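Local coordinates for glycosyl hydrolases family 2, sugar binding domain protein (Bacteroides uniformis str. 3978 T3 ii, PDB 6D1P) that acts as a gut bacterial beta-glucuronidase, probably cleaving the O-glycosidic bond that joins glucuronic acid to its conjugates, at residues Phe557-Lys562 and Val612-Trp617; Ile643-Ser647 and Phe671-Gly675; Pro200-Phe204 and Thr296-Thr300; Ile224-Phe228 and Glu240-Arg244. All blocks are in the same frame, centred on the assembly; numbering follows the deposited sequence.

Contact 1: residues Phe557-Lys562 and Val612-Trp617; sequences FDWHLK and VFQSYW
L561 sets its CB squarely over the Y616 ring, 3.7 Å from the ring centroid and 6° off the ring normal, a CH-pi contact near the middle of the face. Beyond that point the branches diverge. CD1 lies 3.6 Å from Y616 CD2 and also meets F613 CD1, whereas CD2 comes within 3.3 Å of W617 NE1, reaching the indole at a slant. This fork fills the hole bounded by V612, F613, Y616 and W617, a knob-into-hole fit. The two helical segments run nearly parallel, their axes 18° apart and 10.0 Å at closest approach. Their parent helices, 550-564 and 609-617, precede and follow strand 572-574 of the TIM barrel, consistent with neighbouring helices on the outside of that barrel. At one end F613 tilts over F557: F613 CE2 stands above one face, offset toward the rim, 3.4 Å from F557 CD1. The hydroxyl end of Y616 is polar. Y616 OH donates to D558 OD2 at 2.6 Å, meeting the oxygen nearly along its C-O bond. The D558 carboxylate is brought there by chi1 of -168°, which puts CG anti to the backbone N. K562 CB packs beside the same hydroxyl, 3.3 Å from Y616 OH. The other carboxylate oxygen, D558 OD1, has its own donors in the neighbouring domain; donors on both oxygens probably favour the ionised form.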
loop_
_atom_site.group_PDB
_atom_site.type_symbol
_atom_site.label_atom_id
_atom_site.label_comp_id
_atom_site.label_asym_id
_atom_site.label_seq_id
_atom_site.Cartn_x
_atom_site.Cartn_y
_atom_site.Cartn_z
ATOM N N PHE A 557 -35.506 -8.820 16.498
ATOM C CA PHE A 557 -36.229 -8.788 15.232
ATOM C C PHE A 557 -37.659 -9.288 15.421
ATOM O O PHE A 557 -38.615 -8.696 14.906
ATOM C CB PHE A 557 -35.520 -9.652 14.186
ATOM C CG PHE A 557 -34.192 -9.114 13.713
ATOM C CD1 PHE A 557 -34.031 -7.777 13.396
ATOM C CD2 PHE A 557 -33.108 -9.980 13.551
ATOM C CE1 PHE A 557 -32.801 -7.290 12.937
ATOM C CE2 PHE A 557 -31.884 -9.524 13.096
ATOM C CZ PHE A 557 -31.718 -8.173 12.789
ATOM N N ASP A 558 -37.808 -10.399 16.147
ATOM C CA ASP A 558 -39.112 -10.996 16.422
ATOM C C ASP A 558 -40.058 -9.963 17.027
ATOM O O ASP A 558 -41.123 -9.671 16.474
ATOM C CB ASP A 558 -38.907 -12.192 17.365
ATOM C CG ASP A 558 -40.137 -13.076 17.499
ATOM O OD1 ASP A 558 -39.997 -14.154 18.100
ATOM O OD2 ASP A 558 -41.228 -12.719 17.015
ATOM N N TRP A 559 -39.640 -9.351 18.140
ATOM C CA TRP A 559 -40.442 -8.317 18.787
ATOM C C TRP A 559 -40.864 -7.221 17.806
ATOM O O TRP A 559 -42.061 -6.959 17.627
ATOM C CB TRP A 559 -39.674 -7.706 19.955
ATOM C CG TRP A 559 -40.578 -6.853 20.742
ATOM C CD1 TRP A 559 -40.907 -5.542 20.490
ATOM C CD2 TRP A 559 -41.365 -7.255 21.873
ATOM N NE1 TRP A 559 -41.819 -5.099 21.418
ATOM C CE2 TRP A 559 -42.122 -6.126 22.278
ATOM C CE3 TRP A 559 -41.491 -8.455 22.597
ATOM C CZ2 TRP A 559 -42.994 -6.160 23.383
ATOM C CZ3 TRP A 559 -42.361 -8.485 23.699
ATOM C CH2 TRP A 559 -43.104 -7.347 24.073
ATOM N N HIS A 560 -39.889 -6.557 17.171
ATOM C CA HIS A 560 -40.221 -5.487 16.231
ATOM C C HIS A 560 -41.271 -5.942 15.232
ATOM O O HIS A 560 -42.250 -5.229 14.976
ATOM C CB HIS A 560 -38.974 -5.015 15.478
ATOM C CG HIS A 560 -38.125 -4.039 16.231
ATOM N ND1 HIS A 560 -37.271 -4.417 17.244
ATOM C CD2 HIS A 560 -37.975 -2.701 16.094
ATOM C CE1 HIS A 560 -36.640 -3.352 17.709
ATOM N NE2 HIS A 560 -37.053 -2.296 17.030
ATOM N N LEU A 561 -41.079 -7.136 14.656
ATOM C CA LEU A 561 -41.972 -7.599 13.594
ATOM C C LEU A 561 -43.381 -7.858 14.121
ATOM O O LEU A 561 -44.374 -7.572 13.435
ATOM C CB LEU A 561 -41.403 -8.857 12.941
ATOM C CG LEU A 561 -40.156 -8.629 12.071
ATOM C CD1 LEU A 561 -39.544 -9.946 11.639
ATOM C CD2 LEU A 561 -40.507 -7.793 10.857
ATOM N N LYS A 562 -43.497 -8.409 15.325
ATOM C CA LYS A 562 -44.836 -8.657 15.827
ATOM C C LYS A 562 -45.499 -7.360 16.265
ATOM O O LYS A 562 -46.726 -7.245 16.181
ATOM C CB LYS A 562 -44.823 -9.700 16.944
ATOM C CG LYS A 562 -44.188 -9.294 18.239
ATOM C CD LYS A 562 -45.225 -8.941 19.296
ATOM C CE LYS A 562 -44.553 -8.806 20.659
ATOM N NZ LYS A 562 -45.507 -8.375 21.726
ATOM N N VAL A 612 -36.224 -15.516 10.753
ATOM C CA VAL A 612 -37.174 -14.745 11.540
ATOM C C VAL A 612 -37.943 -13.800 10.634
ATOM O O VAL A 612 -39.180 -13.788 10.637
ATOM C CB VAL A 612 -36.459 -13.994 12.668
ATOM C CG1 VAL A 612 -37.444 -13.123 13.396
ATOM C CG2 VAL A 612 -35.795 -14.994 13.608
ATOM N N PHE A 613 -37.224 -13.037 9.804
ATOM C CA PHE A 613 -37.897 -12.157 8.845
ATOM C C PHE A 613 -38.731 -12.958 7.860
ATOM O O PHE A 613 -39.863 -12.571 7.534
ATOM C CB PHE A 613 -36.889 -11.284 8.082
ATOM C CG PHE A 613 -36.425 -10.069 8.857
ATOM C CD1 PHE A 613 -37.219 -8.933 8.935
ATOM C CD2 PHE A 613 -35.213 -10.075 9.527
ATOM C CE1 PHE A 613 -36.826 -7.839 9.659
ATOM C CE2 PHE A 613 -34.794 -8.960 10.253
ATOM C CZ PHE A 613 -35.604 -7.843 10.321
ATOM N N GLN A 614 -38.184 -14.066 7.355
ATOM C CA GLN A 614 -38.888 -14.814 6.324
ATOM C C GLN A 614 -40.197 -15.367 6.869
ATOM O O GLN A 614 -41.236 -15.296 6.202
ATOM C CB GLN A 614 -38.010 -15.940 5.786
ATOM C CG GLN A 614 -38.539 -16.615 4.514
ATOM C CD GLN A 614 -37.547 -17.633 3.945
ATOM O OE1 GLN A 614 -37.095 -18.541 4.653
ATOM N NE2 GLN A 614 -37.191 -17.466 2.668
ATOM N N SER A 615 -40.173 -15.860 8.107
ATOM C CA SER A 615 -41.366 -16.435 8.699
ATOM C C SER A 615 -42.473 -15.402 8.870
ATOM O O SER A 615 -43.647 -15.779 8.905
ATOM C CB SER A 615 -41.027 -17.065 10.045
ATOM O OG SER A 615 -40.699 -16.075 10.987
ATOM N N TYR A 616 -42.127 -14.114 8.962
ATOM C CA TYR A 616 -43.116 -13.051 9.118
ATOM C C TYR A 616 -43.539 -12.438 7.794
ATOM O O TYR A 616 -44.668 -11.959 7.670
ATOM C CB TYR A 616 -42.560 -11.935 10.004
ATOM C CG TYR A 616 -42.782 -12.070 11.495
ATOM C CD1 TYR A 616 -43.932 -11.565 12.089
ATOM C CD2 TYR A 616 -41.824 -12.654 12.316
ATOM C CE1 TYR A 616 -44.140 -11.661 13.460
ATOM C CE2 TYR A 616 -42.022 -12.754 13.693
ATOM C CZ TYR A 616 -43.187 -12.249 14.257
ATOM O OH TYR A 616 -43.409 -12.322 15.620
ATOM N N TRP A 617 -42.668 -12.450 6.795
ATOM C CA TRP A 617 -42.889 -11.648 5.601
ATOM C C TRP A 617 -43.169 -12.461 4.358
ATOM O O TRP A 617 -43.853 -11.971 3.454
ATOM C CB TRP A 617 -41.666 -10.751 5.326
ATOM C CG TRP A 617 -41.529 -9.591 6.253
ATOM C CD1 TRP A 617 -42.371 -9.246 7.283
ATOM C CD2 TRP A 617 -40.503 -8.592 6.223
ATOM N NE1 TRP A 617 -41.923 -8.094 7.897
ATOM C CE2 TRP A 617 -40.780 -7.673 7.266
ATOM C CE3 TRP A 617 -39.377 -8.379 5.414
ATOM C CZ2 TRP A 617 -39.962 -6.570 7.528
ATOM C CZ3 TRP A 617 -38.557 -7.267 5.681
ATOM C CH2 TRP A 617 -38.861 -6.384 6.725
#

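Contact 2: residues Ile643-Ser647 and Phe671-Gly675; sequences ILVYS and FPAAG
A673 presses its CB methyl against L644 and Y646. The methyl lies 3.8 Å from L644 CB, and it also sits over one face of the Y646 ring, offset toward the rim, with Y646 CZ 4.0 Å away. Next to it, P672 CG reaches L644 CD2 at 4.0 Å, the two side chains crossing at about a right angle. The polar part is indirect, since no hydrogen bond joins the two segments. A water instead donates to V645 O at 2.7 Å and to A673 O at 2.8 Å, and it accepts from S647 N at 3.2 Å, so three backbone groups hold it between strand and loop. Y646 OH is satisfied by D558 OD1, which also binds A673 N. The loop backbone is unusual here: a cis peptide precedes P672, and A673 takes a left-handed conformation (phi 64°, psi 26°), which probably helps to bring its methyl to the strand. Strand 641-647 is itself the middle of a three-stranded antiparallel sheet, flanked by 623-625 and 677-680. A loop leading into one of those flanking strands and folding back over the central one suits the immunoglobulin-like beta-sandwich expected of this DUF4982 domain.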
loop_
_atom_site.group_PDB
_atom_site.type_symbol
_atom_site.label_atom_id
_atom_site.label_comp_id
_atom_site.label_asym_id
_atom_site.label_seq_id
_atom_site.Cartn_x
_atom_site.Cartn_y
_atom_site.Cartn_z
ATOM N N ILE A 643 -36.765 -24.329 22.815
ATOM C CA ILE A 643 -36.543 -24.459 21.379
ATOM C C ILE A 643 -37.535 -23.537 20.685
ATOM O O ILE A 643 -38.744 -23.631 20.923
ATOM C CB ILE A 643 -36.724 -25.914 20.890
ATOM C CG1 ILE A 643 -35.618 -26.822 21.397
ATOM C CG2 ILE A 643 -36.775 -25.999 19.369
ATOM C CD1 ILE A 643 -35.907 -27.445 22.739
ATOM N N LEU A 644 -37.034 -22.641 19.840
ATOM C CA LEU A 644 -37.887 -21.741 19.074
ATOM C C LEU A 644 -37.906 -22.173 17.616
ATOM O O LEU A 644 -36.907 -22.651 17.081
ATOM C CB LEU A 644 -37.404 -20.289 19.166
ATOM C CG LEU A 644 -37.007 -19.761 20.546
ATOM C CD1 LEU A 644 -36.230 -18.413 20.445
ATOM C CD2 LEU A 644 -38.216 -19.644 21.461
ATOM N N VAL A 645 -39.037 -21.987 16.961
ATOM C CA VAL A 645 -39.154 -22.329 15.553
ATOM C C VAL A 645 -39.710 -21.129 14.817
ATOM O O VAL A 645 -40.654 -20.483 15.288
ATOM C CB VAL A 645 -40.047 -23.563 15.332
ATOM C CG1 VAL A 645 -40.193 -23.817 13.857
ATOM C CG2 VAL A 645 -39.443 -24.780 16.016
ATOM N N TYR A 646 -39.137 -20.826 13.667
ATOM C CA TYR A 646 -39.598 -19.692 12.882
ATOM C C TYR A 646 -40.230 -20.253 11.614
ATOM O O TYR A 646 -39.538 -20.722 10.705
ATOM C CB TYR A 646 -38.463 -18.681 12.644
ATOM C CG TYR A 646 -38.226 -17.921 13.935
ATOM C CD1 TYR A 646 -38.956 -16.756 14.229
ATOM C CD2 TYR A 646 -37.360 -18.418 14.913
ATOM C CE1 TYR A 646 -38.787 -16.085 15.437
ATOM C CE2 TYR A 646 -37.192 -17.759 16.122
ATOM C CZ TYR A 646 -37.920 -16.595 16.378
ATOM O OH TYR A 646 -37.756 -15.948 17.574
ATOM N N SER A 647 -41.561 -20.226 11.583
ATOM C CA SER A 647 -42.323 -20.720 10.454
ATOM C C SER A 647 -43.502 -19.791 10.206
ATOM O O SER A 647 -44.029 -19.178 11.138
ATOM C CB SER A 647 -42.801 -22.161 10.720
ATOM O OG SER A 647 -43.799 -22.553 9.793
ATOM N N PHE A 671 -45.297 -13.895 21.779
ATOM C CA PHE A 671 -43.854 -13.734 21.689
ATOM C C PHE A 671 -43.148 -14.608 22.724
ATOM O O PHE A 671 -43.565 -14.653 23.880
ATOM C CB PHE A 671 -43.481 -12.269 21.900
ATOM C CG PHE A 671 -42.010 -12.022 22.036
ATOM C CD1 PHE A 671 -41.228 -11.771 20.911
ATOM C CD2 PHE A 671 -41.408 -11.994 23.289
ATOM C CE1 PHE A 671 -39.853 -11.518 21.033
ATOM C CE2 PHE A 671 -40.042 -11.738 23.419
ATOM C CZ PHE A 671 -39.260 -11.503 22.289
ATOM N N PRO A 672 -42.035 -15.271 22.351
ATOM C CA PRO A 672 -41.408 -15.193 21.026
ATOM C C PRO A 672 -41.706 -16.374 20.125
ATOM O O PRO A 672 -42.311 -17.345 20.569
ATOM C CB PRO A 672 -39.924 -15.174 21.360
ATOM C CG PRO A 672 -39.853 -16.144 22.536
ATOM C CD PRO A 672 -41.146 -15.925 23.327
ATOM N N ALA A 673 -41.238 -16.279 18.877
ATOM C CA ALA A 673 -41.401 -17.311 17.856
ATOM C C ALA A 673 -42.865 -17.536 17.477
ATOM O O ALA A 673 -43.217 -18.622 17.008
ATOM C CB ALA A 673 -40.765 -18.638 18.285
ATOM N N ALA A 674 -43.710 -16.510 17.657
ATOM C CA ALA A 674 -45.125 -16.550 17.264
ATOM C C ALA A 674 -45.832 -17.791 17.819
ATOM O O ALA A 674 -46.591 -18.466 17.118
ATOM C CB ALA A 674 -45.290 -16.465 15.743
ATOM N N GLY A 675 -45.579 -18.097 19.096
ATOM C CA GLY A 675 -46.166 -19.259 19.738
ATOM C C GLY A 675 -45.504 -20.595 19.435
ATOM O O GLY A 675 -45.717 -21.553 20.184
HETATM O O HOH W 1 -42.436 -18.777 14.277
#

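Contact 3: residues Pro200-Phe204 and Thr296-Thr300; sequences PAVHF and TLRTT
L297 and F204 form the tight part of this contact, lying alongside each other and pointing opposite ways as they approach from facing strands. L297 CD2 lies 3.4 Å from F204 CD2, and L297 CG follows at 3.7 Å from F204 CE2, so the leucine branch runs along one side of the phenyl ring at a slant. The extension of L297 is explained by chi1 of 179°, which holds CG anti to the backbone N. T299 brings its methyl, also at a slant, from the opposite side of the ring plane, T299 CG2 lying 3.7 Å from F204 CD2, so the phenyl ring is held at CD2 between leucine and threonine. The same L297 CD2 packs 3.7 Å from H203 CA, against the backbone leading into F204.

Packing thins toward P200, which is partly exposed. P200 CD still meets L297 CD1 at 3.9 Å, but the H203 imidazole turns away from strand 295-303. It serves its own loop instead: H203 ND1 donates to P200 O at 3.0 Å with an N-H...O angle of 157°, the acceptor close to the ring plane, and so ties the turn before strand 203-213. On the far side of the other strand, R298 points away from the contact and makes a salt bridge with E289.

No hydrogen bond crosses between the segments, and the nearest CA pair, H203 and L297, is 7.4 Å apart. Contact through side chains, without backbone pairing, between the outermost strands 203-213 and 295-303 of two antiparallel sheets is that of a beta-sandwich, here the immunoglobulin-like domain of the glycosyl hydrolase family 2 architecture.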
loop_
_atom_site.group_PDB
_atom_site.type_symbol
_atom_site.label_atom_id
_atom_site.label_comp_id
_atom_site.label_asym_id
_atom_site.label_seq_id
_atom_site.Cartn_x
_atom_site.Cartn_y
_atom_site.Cartn_z
ATOM N N PRO A 200 -25.200 6.599 -33.753
ATOM C CA PRO A 200 -25.145 7.427 -34.963
ATOM C C PRO A 200 -24.849 8.885 -34.640
ATOM O O PRO A 200 -24.910 9.333 -33.493
ATOM C CB PRO A 200 -26.549 7.275 -35.562
ATOM C CG PRO A 200 -27.087 6.046 -34.972
ATOM C CD PRO A 200 -26.516 5.958 -33.598
ATOM N N ALA A 201 -24.532 9.640 -35.697
ATOM C CA ALA A 201 -24.347 11.082 -35.557
ATOM C C ALA A 201 -25.544 11.728 -34.877
ATOM O O ALA A 201 -25.394 12.681 -34.102
ATOM C CB ALA A 201 -24.114 11.721 -36.926
ATOM N N VAL A 202 -26.741 11.228 -35.160
ATOM C CA VAL A 202 -27.958 11.658 -34.491
ATOM C C VAL A 202 -28.517 10.444 -33.764
ATOM O O VAL A 202 -28.579 9.352 -34.332
ATOM C CB VAL A 202 -28.969 12.260 -35.485
ATOM C CG1 VAL A 202 -30.326 12.464 -34.828
ATOM C CG2 VAL A 202 -28.440 13.587 -36.030
ATOM N N HIS A 203 -28.911 10.639 -32.509
ATOM C CA HIS A 203 -29.078 9.555 -31.551
ATOM C C HIS A 203 -30.011 10.032 -30.454
ATOM O O HIS A 203 -30.229 11.232 -30.285
ATOM C CB HIS A 203 -27.731 9.156 -30.943
ATOM C CG HIS A 203 -26.952 10.332 -30.440
ATOM N ND1 HIS A 203 -25.951 10.934 -31.173
ATOM C CD2 HIS A 203 -27.077 11.062 -29.306
ATOM C CE1 HIS A 203 -25.478 11.969 -30.503
ATOM N NE2 HIS A 203 -26.143 12.070 -29.366
ATOM N N PHE A 204 -30.537 9.082 -29.691
ATOM C CA PHE A 204 -31.298 9.438 -28.505
ATOM C C PHE A 204 -30.347 9.915 -27.417
ATOM O O PHE A 204 -29.368 9.233 -27.093
ATOM C CB PHE A 204 -32.114 8.249 -28.006
ATOM C CG PHE A 204 -32.917 7.586 -29.074
ATOM C CD1 PHE A 204 -34.000 8.232 -29.647
ATOM C CD2 PHE A 204 -32.592 6.314 -29.508
ATOM C CE1 PHE A 204 -34.744 7.624 -30.639
ATOM C CE2 PHE A 204 -33.337 5.693 -30.501
ATOM C CZ PHE A 204 -34.414 6.351 -31.068
ATOM N N THR A 296 -30.513 0.590 -37.725
ATOM C CA THR A 296 -31.610 0.894 -36.817
ATOM C C THR A 296 -31.079 1.082 -35.399
ATOM O O THR A 296 -30.668 0.112 -34.748
ATOM C CB THR A 296 -32.654 -0.213 -36.862
ATOM O OG1 THR A 296 -33.168 -0.306 -38.194
ATOM C CG2 THR A 296 -33.788 0.078 -35.903
ATOM N N LEU A 297 -31.097 2.327 -34.926
ATOM C CA LEU A 297 -30.856 2.615 -33.519
ATOM C C LEU A 297 -32.133 2.334 -32.740
ATOM O O LEU A 297 -33.186 2.920 -33.022
ATOM C CB LEU A 297 -30.414 4.063 -33.329
ATOM C CG LEU A 297 -30.158 4.507 -31.882
ATOM C CD1 LEU A 297 -28.918 3.829 -31.306
ATOM C CD2 LEU A 297 -30.036 6.019 -31.793
ATOM N N ARG A 298 -32.053 1.421 -31.784
ATOM C CA ARG A 298 -33.184 1.086 -30.939
ATOM C C ARG A 298 -32.802 1.272 -29.482
ATOM O O ARG A 298 -31.656 1.027 -29.086
ATOM C CB ARG A 298 -33.644 -0.357 -31.150
ATOM C CG ARG A 298 -34.872 -0.738 -30.332
ATOM C CD ARG A 298 -35.212 -2.211 -30.467
ATOM N NE ARG A 298 -34.589 -2.785 -31.655
ATOM C CZ ARG A 298 -35.119 -2.744 -32.873
ATOM N NH1 ARG A 298 -36.294 -2.146 -33.068
ATOM N NH2 ARG A 298 -34.466 -3.290 -33.892
ATOM N N THR A 299 -33.772 1.706 -28.687
ATOM C CA THR A 299 -33.631 1.681 -27.243
ATOM C C THR A 299 -34.942 1.222 -26.636
ATOM O O THR A 299 -36.017 1.693 -27.021
ATOM C CB THR A 299 -33.220 3.047 -26.678
ATOM O OG1 THR A 299 -33.160 2.971 -25.250
ATOM C CG2 THR A 299 -34.217 4.122 -27.083
ATOM N N THR A 300 -34.844 0.295 -25.696
ATOM C CA THR A 300 -35.993 -0.283 -25.022
ATOM C C THR A 300 -35.994 0.167 -23.569
ATOM O O THR A 300 -34.956 0.117 -22.899
ATOM C CB THR A 300 -35.946 -1.804 -25.112
ATOM O OG1 THR A 300 -35.832 -2.185 -26.487
ATOM C CG2 THR A 300 -37.179 -2.411 -24.506
#

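Contact 4: residues Ile224-Phe228 and Glu240-Arg244; sequences IDIAF and EFSLR
D225 OD1 is hydrogen-bonded to S265 OG, tying strand 219-229 to its neighbour 263-271, while the residues beside it, I224 and I226, turn the other way to meet L243 and F241. No hydrogen bond crosses this interface. I226 supplies the closest approach: its CD1 lies 3.5 Å from L243 CD1 as the two side chains overlap at their ends from opposed strands. The same I226 CD1 reaches F241 CE1 at 4.0 Å, meeting that ring at a slant. The segment axes pass 11.2 Å apart at an angle of 149°, too distant for backbone pairing, as expected of strands in the two facing sheets of a beta-sandwich. This is the immunoglobulin-like domain within the family 2 range, with 219-229 in the three-stranded sheet and 240-246 in the four-stranded one. F228 and F241 make the aromatic part, an edge-to-face pair with centroids 5.2 Å apart and ring planes at 63°. F228 CZ leads, standing over one face of F241, displaced toward the rim and 3.7 Å from F241 CD2. A chi1 of 81° places F241 CG between the backbone N and the carbonyl carbon, which turns that face to F228. At the other end the fit eases, I224 CD1 lying 4.2 Å from L243 CD2. L290 and A288 of strand 284-292 flank F241 and L243 respectively.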
loop_
_atom_site.group_PDB
_atom_site.type_symbol
_atom_site.label_atom_id
_atom_site.label_comp_id
_atom_site.label_asym_id
_atom_site.label_seq_id
_atom_site.Cartn_x
_atom_site.Cartn_y
_atom_site.Cartn_z
ATOM N N ILE A 224 -44.300 11.117 -22.579
ATOM C CA ILE A 224 -42.983 10.686 -23.033
ATOM C C ILE A 224 -42.257 11.875 -23.643
ATOM O O ILE A 224 -42.731 12.458 -24.625
ATOM C CB ILE A 224 -43.072 9.533 -24.042
ATOM C CG1 ILE A 224 -43.648 8.304 -23.363
ATOM C CG2 ILE A 224 -41.710 9.203 -24.594
ATOM C CD1 ILE A 224 -43.624 7.088 -24.235
ATOM N N ASP A 225 -41.100 12.216 -23.077
ATOM C CA ASP A 225 -40.254 13.298 -23.568
ATOM C C ASP A 225 -38.950 12.716 -24.087
ATOM O O ASP A 225 -38.293 11.936 -23.389
ATOM C CB ASP A 225 -39.971 14.320 -22.467
ATOM C CG ASP A 225 -41.240 14.855 -21.837
ATOM O OD1 ASP A 225 -42.193 15.149 -22.591
ATOM O OD2 ASP A 225 -41.290 14.969 -20.591
ATOM N N ILE A 226 -38.571 13.113 -25.298
ATOM C CA ILE A 226 -37.438 12.534 -26.006
ATOM C C ILE A 226 -36.541 13.651 -26.507
ATOM O O ILE A 226 -37.013 14.575 -27.177
ATOM C CB ILE A 226 -37.899 11.656 -27.182
ATOM C CG1 ILE A 226 -38.624 10.420 -26.658
ATOM C CG2 ILE A 226 -36.708 11.269 -28.058
ATOM C CD1 ILE A 226 -38.834 9.372 -27.697
ATOM N N ALA A 227 -35.246 13.545 -26.218
ATOM C CA ALA A 227 -34.258 14.528 -26.632
ATOM C C ALA A 227 -33.206 13.875 -27.519
ATOM O O ALA A 227 -32.777 12.748 -27.258
ATOM C CB ALA A 227 -33.591 15.167 -25.422
ATOM N N PHE A 228 -32.774 14.596 -28.553
ATOM C CA PHE A 228 -31.843 14.079 -29.549
ATOM C C PHE A 228 -30.527 14.849 -29.526
ATOM O O PHE A 228 -30.515 16.080 -29.412
ATOM C CB PHE A 228 -32.438 14.154 -30.969
ATOM C CG PHE A 228 -33.531 13.156 -31.227
ATOM C CD1 PHE A 228 -34.862 13.497 -31.028
ATOM C CD2 PHE A 228 -33.226 11.875 -31.671
ATOM C CE1 PHE A 228 -35.871 12.579 -31.263
ATOM C CE2 PHE A 228 -34.229 10.948 -31.911
ATOM C CZ PHE A 228 -35.557 11.305 -31.709
ATOM N N GLU A 240 -38.148 11.196 -39.842
ATOM C CA GLU A 240 -38.999 10.852 -38.713
ATOM C C GLU A 240 -38.407 9.654 -37.968
ATOM O O GLU A 240 -37.314 9.169 -38.292
ATOM C CB GLU A 240 -40.435 10.583 -39.177
ATOM C CG GLU A 240 -40.526 9.876 -40.509
ATOM C CD GLU A 240 -41.918 9.336 -40.783
ATOM O OE1 GLU A 240 -42.893 9.879 -40.209
ATOM O OE2 GLU A 240 -42.031 8.363 -41.565
ATOM N N PHE A 241 -39.143 9.189 -36.955
ATOM C CA PHE A 241 -38.706 8.146 -36.034
ATOM C C PHE A 241 -39.939 7.531 -35.389
ATOM O O PHE A 241 -41.004 8.149 -35.341
ATOM C CB PHE A 241 -37.755 8.693 -34.953
ATOM C CG PHE A 241 -38.459 9.371 -33.789
ATOM C CD1 PHE A 241 -38.925 8.631 -32.702
ATOM C CD2 PHE A 241 -38.631 10.751 -33.772
ATOM C CE1 PHE A 241 -39.564 9.247 -31.642
ATOM C CE2 PHE A 241 -39.274 11.373 -32.711
ATOM C CZ PHE A 241 -39.738 10.622 -31.645
ATOM N N SER A 242 -39.774 6.323 -34.853
ATOM C CA SER A 242 -40.902 5.546 -34.366
ATOM C C SER A 242 -40.878 5.381 -32.852
ATOM O O SER A 242 -39.840 5.516 -32.201
ATOM C CB SER A 242 -40.939 4.163 -35.014
ATOM O OG SER A 242 -42.073 3.456 -34.542
ATOM N N LEU A 243 -42.046 5.025 -32.315
ATOM C CA LEU A 243 -42.261 4.938 -30.871
ATOM C C LEU A 243 -43.398 3.951 -30.625
ATOM O O LEU A 243 -44.535 4.222 -31.025
ATOM C CB LEU A 243 -42.608 6.308 -30.311
ATOM C CG LEU A 243 -42.391 6.534 -28.823
ATOM C CD1 LEU A 243 -40.910 6.700 -28.583
ATOM C CD2 LEU A 243 -43.146 7.748 -28.364
ATOM N N ARG A 244 -43.107 2.825 -29.964
ATOM C CA ARG A 244 -44.121 1.811 -29.685
ATOM C C ARG A 244 -44.125 1.443 -28.208
ATOM O O ARG A 244 -43.066 1.341 -27.582
ATOM C CB ARG A 244 -43.890 0.554 -30.520
ATOM C CG ARG A 244 -43.973 0.769 -32.016
ATOM C CD ARG A 244 -43.798 -0.551 -32.766
ATOM N NE ARG A 244 -42.689 -0.479 -33.716
ATOM C CZ ARG A 244 -42.798 -0.021 -34.961
ATOM N NH1 ARG A 244 -43.978 0.400 -35.404
ATOM N NH2 ARG A 244 -41.734 0.018 -35.760
#

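How the contacts relate
The four contacts form two separate pairs, contacts 1 and 3 having centres 48 Å apart on opposite sides of the chain's centre. Contacts 1 and 2 adjoin, with centres 10 Å apart: D558 of the barrel helix is the joint between them, linking the TIM barrel to the DUF4982 domain through polar bonds. Contacts 3 and 4 join the same two sheets of one sandwich, starting from neighbouring strands 203-213 and 219-229, and meet where F204 CD1 comes 3.5 Å from F228 CE2. Contacts 1, 2 and 4 are buried; contact 3 is partly open at its proline end. Across their segments, contact 1 has a direct hydrogen bond, contact 2 a water bridge, and contacts 3 and 4 apolar packing.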